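Local coordinates for protein TlmII (Streptoalloteichus hindustanus, PDB 4HVM) that probably acts as a condensation-type enzyme of nonribosomal peptide synthesis in tallysomycin biosynthesis and may bind phosphopantetheine, at residues D57-A62 with L154-Q159; G224-A229 with Q456-P461; A246-W251 with D451-Q456. All coordinates share one frame; numbering follows the deposited sequence.

Interaction 1: D57-A62 with L154-Q159; sequences DEVLDA and LGAVWQ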
loop_
_atom_site.group_PDB
_atom_site.type_symbol
_atom_site.label_atom_id
_atom_site.label_comp_id
_atom_site.label_asym_id
_atom_site.label_seq_id
_atom_site.Cartn_x
_atom_site.Cartn_y
_atom_site.Cartn_z
ATOM N N ASP A 57 14.133 8.433 -18.553
ATOM C CA ASP A 57 15.406 8.959 -18.074
ATOM C C ASP A 57 15.244 10.382 -17.558
ATOM O O ASP A 57 15.888 10.779 -16.587
ATOM C CB ASP A 57 16.451 8.929 -19.191
ATOM C CG ASP A 57 16.906 7.521 -19.526
ATOM O OD1 ASP A 57 16.993 6.689 -18.598
ATOM O OD2 ASP A 57 17.178 7.247 -20.715
ATOM N N GLU A 58 14.376 11.144 -18.216
ATOM C CA GLU A 58 14.117 12.527 -17.837
ATOM C C GLU A 58 13.463 12.600 -16.460
ATOM O O GLU A 58 13.799 13.462 -15.646
ATOM C CB GLU A 58 13.230 13.203 -18.886
ATOM C CG GLU A 58 12.880 14.651 -18.587
ATOM C CD GLU A 58 12.024 15.274 -19.673
ATOM O OE1 GLU A 58 11.989 14.723 -20.794
ATOM O OE2 GLU A 58 11.382 16.311 -19.401
ATOM N N VAL A 59 12.532 11.684 -16.205
ATOM C CA VAL A 59 11.836 11.633 -14.926
ATOM C C VAL A 59 12.757 11.130 -13.820
ATOM O O VAL A 59 12.731 11.644 -12.699
ATOM C CB VAL A 59 10.578 10.745 -15.007
ATOM C CG1 VAL A 59 9.938 10.597 -13.636
ATOM C CG2 VAL A 59 9.590 11.335 -15.996
ATOM N N LEU A 60 13.581 10.136 -14.144
ATOM C CA LEU A 60 14.558 9.605 -13.194
ATOM C C LEU A 60 15.562 10.674 -12.779
ATOM O O LEU A 60 16.128 10.618 -11.688
ATOM C CB LEU A 60 15.297 8.398 -13.781
ATOM C CG LEU A 60 14.480 7.108 -13.925
ATOM C CD1 LEU A 60 15.331 5.981 -14.500
ATOM C CD2 LEU A 60 13.858 6.702 -12.591
ATOM N N ASP A 61 15.775 11.645 -13.658
ATOM C CA ASP A 61 16.693 12.741 -13.389
ATOM C C ASP A 61 16.025 13.812 -12.538
ATOM O O ASP A 61 16.592 14.279 -11.551
ATOM C CB ASP A 61 17.189 13.349 -14.703
ATOM C CG ASP A 61 17.989 14.626 -14.496
ATOM O OD1 ASP A 61 19.227 14.537 -14.342
ATOM O OD2 ASP A 61 17.383 15.720 -14.498
ATOM N N ALA A 62 14.813 14.193 -12.930
ATOM C CA ALA A 62 14.098 15.291 -12.290
ATOM C C ALA A 62 13.738 14.997 -10.837
ATOM O O ALA A 62 13.537 15.917 -10.048
ATOM C CB ALA A 62 12.848 15.640 -13.083
ATOM N N LEU A 154 4.856 6.951 -12.737
ATOM C CA LEU A 154 4.452 6.370 -14.014
ATOM C C LEU A 154 3.722 7.390 -14.880
ATOM O O LEU A 154 3.918 7.438 -16.096
ATOM C CB LEU A 154 3.569 5.139 -13.797
ATOM C CG LEU A 154 4.252 3.883 -13.253
ATOM C CD1 LEU A 154 3.246 2.760 -13.054
ATOM C CD2 LEU A 154 5.370 3.443 -14.179
ATOM N N GLY A 155 2.878 8.199 -14.249
ATOM C CA GLY A 155 2.160 9.243 -14.955
ATOM C C GLY A 155 3.101 10.317 -15.462
ATOM O O GLY A 155 2.920 10.849 -16.558
ATOM N N ALA A 156 4.114 10.630 -14.661
ATOM C CA ALA A 156 5.091 11.654 -15.015
ATOM C C ALA A 156 5.904 11.272 -16.251
ATOM O O ALA A 156 6.295 12.137 -17.038
ATOM C CB ALA A 156 6.015 11.935 -13.839
ATOM N N VAL A 157 6.156 9.977 -16.418
ATOM C CA VAL A 157 6.900 9.488 -17.574
ATOM C C VAL A 157 6.104 9.700 -18.857
ATOM O O VAL A 157 6.645 10.148 -19.868
ATOM C CB VAL A 157 7.269 7.999 -17.427
ATOM C CG1 VAL A 157 7.971 7.501 -18.680
ATOM C CG2 VAL A 157 8.146 7.790 -16.201
ATOM N N TRP A 158 4.815 9.387 -18.810
ATOM C CA TRP A 158 3.948 9.605 -19.962
ATOM C C TRP A 158 3.748 11.091 -20.245
ATOM O O TRP A 158 3.555 11.492 -21.393
ATOM C CB TRP A 158 2.602 8.907 -19.766
ATOM C CG TRP A 158 2.655 7.430 -20.038
ATOM C CD1 TRP A 158 2.541 6.421 -19.127
ATOM C CD2 TRP A 158 2.846 6.801 -21.312
ATOM N NE1 TRP A 158 2.643 5.200 -19.757
ATOM C CE2 TRP A 158 2.831 5.408 -21.099
ATOM C CE3 TRP A 158 3.025 7.282 -22.612
ATOM C CZ2 TRP A 158 2.988 4.492 -22.139
ATOM C CZ3 TRP A 158 3.181 6.372 -23.643
ATOM C CH2 TRP A 158 3.162 4.993 -23.401
ATOM N N GLN A 159 3.790 11.903 -19.193
ATOM C CA GLN A 159 3.718 13.350 -19.355
ATOM C C GLN A 159 4.935 13.867 -20.116
ATOM O O GLN A 159 4.814 14.734 -20.982
ATOM C CB GLN A 159 3.615 14.050 -17.998
ATOM C CG GLN A 159 2.217 14.062 -17.393
ATOM C CD GLN A 159 2.121 14.943 -16.156
ATOM O OE1 GLN A 159 3.133 15.401 -15.623
ATOM N NE2 GLN A 159 0.897 15.188 -15.697
#

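Interaction 2: G224-A229 with Q456-P461; sequences GSRWQA and QAVADP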
loop_
_atom_site.group_PDB
_atom_site.type_symbol
_atom_site.label_atom_id
_atom_site.label_comp_id
_atom_site.label_asym_id
_atom_site.label_seq_id
_atom_site.Cartn_x
_atom_site.Cartn_y
_atom_site.Cartn_z
ATOM N N GLY A 224 -17.361 -2.856 -11.619
ATOM C CA GLY A 224 -16.985 -1.496 -11.278
ATOM C C GLY A 224 -18.128 -0.649 -10.759
ATOM O O GLY A 224 -17.951 0.170 -9.858
ATOM N N SER A 225 -19.310 -0.855 -11.326
ATOM C CA SER A 225 -20.494 -0.115 -10.916
ATOM C C SER A 225 -20.865 -0.421 -9.466
ATOM O O SER A 225 -21.268 0.470 -8.716
ATOM C CB SER A 225 -21.659 -0.451 -11.845
ATOM O OG SER A 225 -22.811 0.297 -11.511
ATOM N N ARG A 226 -20.722 -1.685 -9.079
ATOM C CA ARG A 226 -21.015 -2.119 -7.717
ATOM C C ARG A 226 -20.056 -1.464 -6.730
ATOM O O ARG A 226 -20.456 -1.021 -5.653
ATOM C CB ARG A 226 -20.906 -3.641 -7.610
ATOM C CG ARG A 226 -21.083 -4.177 -6.202
ATOM C CD ARG A 226 -22.522 -4.034 -5.737
ATOM N NE ARG A 226 -23.462 -4.563 -6.720
ATOM C CZ ARG A 226 -23.729 -5.857 -6.883
ATOM N NH1 ARG A 226 -23.122 -6.767 -6.128
ATOM N NH2 ARG A 226 -24.600 -6.243 -7.806
ATOM N N TRP A 227 -18.785 -1.401 -7.109
ATOM C CA TRP A 227 -17.769 -0.810 -6.250
ATOM C C TRP A 227 -17.976 0.691 -6.055
ATOM O O TRP A 227 -17.767 1.213 -4.961
ATOM C CB TRP A 227 -16.372 -1.083 -6.807
ATOM C CG TRP A 227 -15.260 -0.593 -5.919
ATOM C CD1 TRP A 227 -14.497 0.524 -6.096
ATOM C CD2 TRP A 227 -14.796 -1.207 -4.709
ATOM N NE1 TRP A 227 -13.583 0.641 -5.076
ATOM C CE2 TRP A 227 -13.747 -0.410 -4.211
ATOM C CE3 TRP A 227 -15.165 -2.356 -4.004
ATOM C CZ2 TRP A 227 -13.064 -0.724 -3.039
ATOM C CZ3 TRP A 227 -14.487 -2.666 -2.841
ATOM C CH2 TRP A 227 -13.447 -1.853 -2.371
ATOM N N GLN A 228 -18.385 1.380 -7.115
ATOM C CA GLN A 228 -18.590 2.823 -7.048
ATOM C C GLN A 228 -19.757 3.193 -6.137
ATOM O O GLN A 228 -19.642 4.094 -5.308
ATOM C CB GLN A 228 -18.787 3.406 -8.448
ATOM C CG GLN A 228 -17.534 3.372 -9.295
ATOM C CD GLN A 228 -16.390 4.122 -8.648
ATOM O OE1 GLN A 228 -16.588 5.174 -8.037
ATOM N NE2 GLN A 228 -15.184 3.579 -8.769
ATOM N N ALA A 229 -20.872 2.485 -6.286
ATOM C CA ALA A 229 -22.062 2.762 -5.489
ATOM C C ALA A 229 -21.798 2.499 -4.012
ATOM O O ALA A 229 -22.424 3.101 -3.141
ATOM C CB ALA A 229 -23.227 1.927 -5.973
ATOM N N GLN A 456 -26.373 -6.068 -0.855
ATOM C CA GLN A 456 -27.356 -5.572 0.095
ATOM C C GLN A 456 -27.081 -4.119 0.469
ATOM O O GLN A 456 -28.005 -3.312 0.567
ATOM C CB GLN A 456 -27.362 -6.440 1.352
ATOM C CG GLN A 456 -28.394 -6.031 2.379
ATOM C CD GLN A 456 -29.806 -6.145 1.852
ATOM O OE1 GLN A 456 -30.350 -7.244 1.737
ATOM N NE2 GLN A 456 -30.410 -5.008 1.528
ATOM N N ALA A 457 -25.808 -3.789 0.670
ATOM C CA ALA A 457 -25.428 -2.444 1.095
ATOM C C ALA A 457 -25.792 -1.377 0.068
ATOM O O ALA A 457 -26.076 -0.233 0.424
ATOM C CB ALA A 457 -23.941 -2.383 1.411
ATOM N N VAL A 458 -25.781 -1.753 -1.206
ATOM C CA VAL A 458 -26.140 -0.831 -2.272
ATOM C C VAL A 458 -27.654 -0.803 -2.462
ATOM O O VAL A 458 -28.239 0.255 -2.703
ATOM C CB VAL A 458 -25.451 -1.211 -3.598
ATOM C CG1 VAL A 458 -25.883 -0.276 -4.715
ATOM C CG2 VAL A 458 -23.940 -1.190 -3.432
ATOM N N ALA A 459 -28.284 -1.967 -2.337
ATOM C CA ALA A 459 -29.728 -2.079 -2.502
ATOM C C ALA A 459 -30.478 -1.325 -1.414
ATOM O O ALA A 459 -31.330 -0.488 -1.708
ATOM C CB ALA A 459 -30.146 -3.533 -2.505
ATOM N N ASP A 460 -30.153 -1.633 -0.160
ATOM C CA ASP A 460 -30.788 -0.998 0.991
ATOM C C ASP A 460 -29.864 -1.031 2.207
ATOM O O ASP A 460 -29.817 -2.021 2.939
ATOM C CB ASP A 460 -32.114 -1.688 1.321
ATOM C CG ASP A 460 -32.986 -0.872 2.265
ATOM O OD1 ASP A 460 -32.516 0.155 2.800
ATOM O OD2 ASP A 460 -34.149 -1.271 2.475
ATOM N N PRO A 461 -29.132 0.066 2.435
ATOM C CA PRO A 461 -28.182 0.139 3.549
ATOM C C PRO A 461 -28.863 0.141 4.919
ATOM O O PRO A 461 -28.173 0.055 5.933
ATOM C CB PRO A 461 -27.461 1.467 3.305
ATOM C CG PRO A 461 -28.420 2.279 2.504
ATOM C CD PRO A 461 -29.143 1.300 1.631
#

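Interaction 3: A246-W251 with D451-Q456; sequences AALTAW and DAAMAQ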
loop_
_atom_site.group_PDB
_atom_site.type_symbol
_atom_site.label_atom_id
_atom_site.label_comp_id
_atom_site.label_asym_id
_atom_site.label_seq_id
_atom_site.Cartn_x
_atom_site.Cartn_y
_atom_site.Cartn_z
ATOM N N ALA A 246 -13.592 -2.471 5.428
ATOM C CA ALA A 246 -13.309 -2.689 6.840
ATOM C C ALA A 246 -14.576 -2.987 7.636
ATOM O O ALA A 246 -14.558 -3.806 8.556
ATOM C CB ALA A 246 -12.588 -1.485 7.423
ATOM N N ALA A 247 -15.672 -2.329 7.274
ATOM C CA ALA A 247 -16.944 -2.534 7.953
ATOM C C ALA A 247 -17.502 -3.919 7.661
ATOM O O ALA A 247 -17.967 -4.614 8.564
ATOM C CB ALA A 247 -17.943 -1.464 7.540
ATOM N N LEU A 248 -17.450 -4.314 6.393
ATOM C CA LEU A 248 -18.015 -5.589 5.964
ATOM C C LEU A 248 -17.143 -6.775 6.364
ATOM O O LEU A 248 -17.660 -7.849 6.669
ATOM C CB LEU A 248 -18.272 -5.590 4.455
ATOM C CG LEU A 248 -19.445 -4.726 3.983
ATOM C CD1 LEU A 248 -19.573 -4.768 2.472
ATOM C CD2 LEU A 248 -20.743 -5.164 4.648
ATOM N N THR A 249 -15.827 -6.578 6.365
ATOM C CA THR A 249 -14.901 -7.615 6.805
ATOM C C THR A 249 -15.077 -7.869 8.296
ATOM O O THR A 249 -15.114 -9.017 8.741
ATOM C CB THR A 249 -13.436 -7.235 6.524
ATOM O OG1 THR A 249 -13.239 -7.071 5.115
ATOM C CG2 THR A 249 -12.502 -8.314 7.035
ATOM N N ALA A 250 -15.188 -6.787 9.063
ATOM C CA ALA A 250 -15.424 -6.881 10.498
ATOM C C ALA A 250 -16.768 -7.536 10.771
ATOM O O ALA A 250 -16.915 -8.283 11.734
ATOM C CB ALA A 250 -15.370 -5.507 11.142
ATOM N N TRP A 251 -17.745 -7.253 9.915
ATOM C CA TRP A 251 -19.073 -7.837 10.049
ATOM C C TRP A 251 -19.048 -9.350 9.895
ATOM O O TRP A 251 -19.614 -10.071 10.714
ATOM C CB TRP A 251 -20.037 -7.239 9.025
ATOM C CG TRP A 251 -21.270 -8.069 8.812
ATOM C CD1 TRP A 251 -22.372 -8.123 9.616
ATOM C CD2 TRP A 251 -21.528 -8.960 7.718
ATOM N NE1 TRP A 251 -23.299 -8.991 9.092
ATOM C CE2 TRP A 251 -22.804 -9.519 7.928
ATOM C CE3 TRP A 251 -20.803 -9.339 6.585
ATOM C CZ2 TRP A 251 -23.371 -10.436 7.046
ATOM C CZ3 TRP A 251 -21.368 -10.251 5.710
ATOM C CH2 TRP A 251 -22.639 -10.788 5.946
ATOM N N ASP A 451 -19.649 -10.585 -0.870
ATOM C CA ASP A 451 -20.368 -10.409 -2.129
ATOM C C ASP A 451 -21.853 -10.145 -1.905
ATOM O O ASP A 451 -22.426 -9.235 -2.501
ATOM C CB ASP A 451 -20.176 -11.631 -3.028
ATOM C CG ASP A 451 -20.748 -11.430 -4.415
ATOM O OD1 ASP A 451 -20.885 -10.266 -4.849
ATOM O OD2 ASP A 451 -21.055 -12.444 -5.075
ATOM N N ALA A 452 -22.467 -10.943 -1.039
ATOM C CA ALA A 452 -23.876 -10.775 -0.718
ATOM C C ALA A 452 -24.098 -9.489 0.064
ATOM O O ALA A 452 -25.059 -8.760 -0.182
ATOM C CB ALA A 452 -24.385 -11.965 0.071
ATOM N N ALA A 453 -23.199 -9.216 1.001
ATOM C CA ALA A 453 -23.326 -8.046 1.858
ATOM C C ALA A 453 -23.189 -6.752 1.060
ATOM O O ALA A 453 -23.878 -5.771 1.337
ATOM C CB ALA A 453 -22.299 -8.096 2.978
HETATM N N MSE A 454 -22.303 -6.756 0.066
HETATM C CA MSE A 454 -22.106 -5.585 -0.782
HETATM C C MSE A 454 -23.353 -5.278 -1.600
HETATM O O MSE A 454 -23.777 -4.125 -1.692
HETATM C CB MSE A 454 -20.906 -5.781 -1.708
HETATM C CG MSE A 454 -19.573 -5.451 -1.068
HETATM SE SE MSE A 454 -18.091 -5.622 -2.310
HETATM C CE MSE A 454 -18.177 -7.546 -2.566
ATOM N N ALA A 455 -23.938 -6.316 -2.191
ATOM C CA ALA A 455 -25.172 -6.171 -2.952
ATOM C C ALA A 455 -26.269 -5.575 -2.084
ATOM O O ALA A 455 -26.992 -4.678 -2.515
ATOM C CB ALA A 455 -25.612 -7.513 -3.511
ATOM N N GLN A 456 -26.373 -6.068 -0.855
ATOM C CA GLN A 456 -27.356 -5.572 0.095
ATOM C C GLN A 456 -27.081 -4.119 0.469
ATOM O O GLN A 456 -28.005 -3.312 0.567
ATOM C CB GLN A 456 -27.362 -6.440 1.352
ATOM C CG GLN A 456 -28.394 -6.031 2.379
ATOM C CD GLN A 456 -29.806 -6.145 1.852
ATOM O OE1 GLN A 456 -30.350 -7.244 1.737
ATOM N NE2 GLN A 456 -30.410 -5.008 1.528
#

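Interaction 1: D57-A62 with L154-Q159
Val59 lays its CG2 methyl over the backbone of helix 154-159 where Ala156 passes into Val157. That methyl lies 3.5 Å from the carbonyl O of Ala156 and 3.6 Å from the CA of Val157, so this branch rests on main chain. The other branch follows from the first torsion: with CG1 anti to the backbone N (chi1 175°), CG1 turns to the neighbouring methyl and meets Ala156 CB at 4.1 Å. Val157 answers with its own CG2, which stands beside its backbone N and faces the branch point of Val59; the two CG2 methyls are 3.8 Å apart. The contact therefore works as one beta-branched residue straddling two consecutive residues of another helix, without a hydrogen bond between the segments. Small groups on both sides make such proximity possible, since the CA atoms of Val59 and Val157 are 6.0 Å apart. All three residues are buried, and the interface of 122 Å² is built from methyl groups and one stretch of helix backbone. At the end of helix 49-62, Arg67 takes up the carbonyl oxygens of Leu60 and Asp61, while Phe165 touches both Ala62 and Ala156 and so continues the apolar seam. Val157 also packs on Ala56 and Leu52, one and two turns before Val59, and on Leu136 of strand 133-141, and Leu154 and Trp158 settle on strands 36-44 and 133-141, so helix 147-161 packs against both helix 49-62 and these two sheet strands.

Interaction 2: G224-A229 with Q456-P461
Torsions on both sides set the meeting of Val458 with Arg226 and Ala229: chi1 of Val458 (177°) holds CG1 anti to its backbone N, with CG2 beside that N, while Arg226 starts with CG anti to its own backbone N and then bends at chi2 (70°) and again at chi3. The valine thus offers a forked end to helix 224-229. Its CG1 branch comes to 3.7 Å from Ala229 CB, and its CG2 branch lies 3.9 Å from Arg226 CD and 4.1 Å from Ala229 CB. Arginine here contributes the aliphatic part of its chain, which runs at a slant past the valine, and its guanidinium group is carried on beyond toward Ala455. Val458 accounts for more than half of the 133 Å² buried, and no hydrogen bond links the segments. The contact lies near the surface. Just past Val458 the helix ends: Asp460 N still bonds to Gln456 O at 2.8 Å, yet Asp460 itself has left helical geometry, and Gln456 NE2 adds a weak bond to Asp460 O. What results is a helix-helix contact at the surface, one helix continuing directly from edge strand 216-223, consistent with the layered alpha/beta construction of condensation-domain folds.

Interaction 3: A246-W251 with D451-Q456
Trp251 N donates to the carbonyl O of Ala247 at 3.0 Å, a regular helical bond that fixes the turn from which the indole sets out toward Ala453. The setting is a helix-helix pair in an alpha/beta lobe, consistent with the chloramphenicol acetyltransferase-like fold of condensation domains. The axes of these short segments pass 10.5 Å apart and run at 130° to each other, nearer antiparallel than parallel. Two large side chains of segment 246-251 fill that gap, and the methyl of Ala453 and the chain of Met454 receive them. Ala453 CB is the meeting point: it lies 3.6 Å from Trp251 CZ3 and 3.7 Å from Leu248 CD2. The methyl approaches the six-membered part of the indole obliquely and lies almost as near CH2 and CE3 as CZ3. Leu248 O lies at the edge of the indole, in the ring plane. Leucine divides its branches between two neighbours. CD2 takes the alanine, whereas CD1 slants across the selenomethionine Met454, whose CG stands beside its own backbone N (chi1 -83°). Every one of the four touching residues is buried, the contact contains no hydrogen bond between segments, and 158 Å² of surface is covered. Around it, Phe314 and Leu317 of helix 314-330 touch Leu248 and Trp251 respectively, and Leu465 reaches both. Met454 also touches Leu220 and Val222 of strand 216-223 and Leu230 of helix 224-231, so helix 445-459 meets helix 241-255 and the edge strand alike. Leu248 CD1 comes within 3.6 Å of Met454 CG.

Overall arrangement
From the N terminus, interaction 1 comes first, closing a loop of 91 residues that brings helix 147-161 back to helix 49-62 in the first lobe. It is complete before the others begin. Interaction 2 then opens at helix 224-231 and closes 226 residues later at the end of helix 445-459; interaction 3, from helix 241-255 to the same late helix, is nested inside it. The two share Gln456, their centres are 10 Å apart, and Arg226 touches Ala455 between them. Interactions 1 and 3 lie on opposite sides of the chain's centre, their centres about 39 Å apart, so interaction 1 belongs to a different part of the fold from interactions 2 and 3, which join helices 224-231 and 241-255 to helix 445-459.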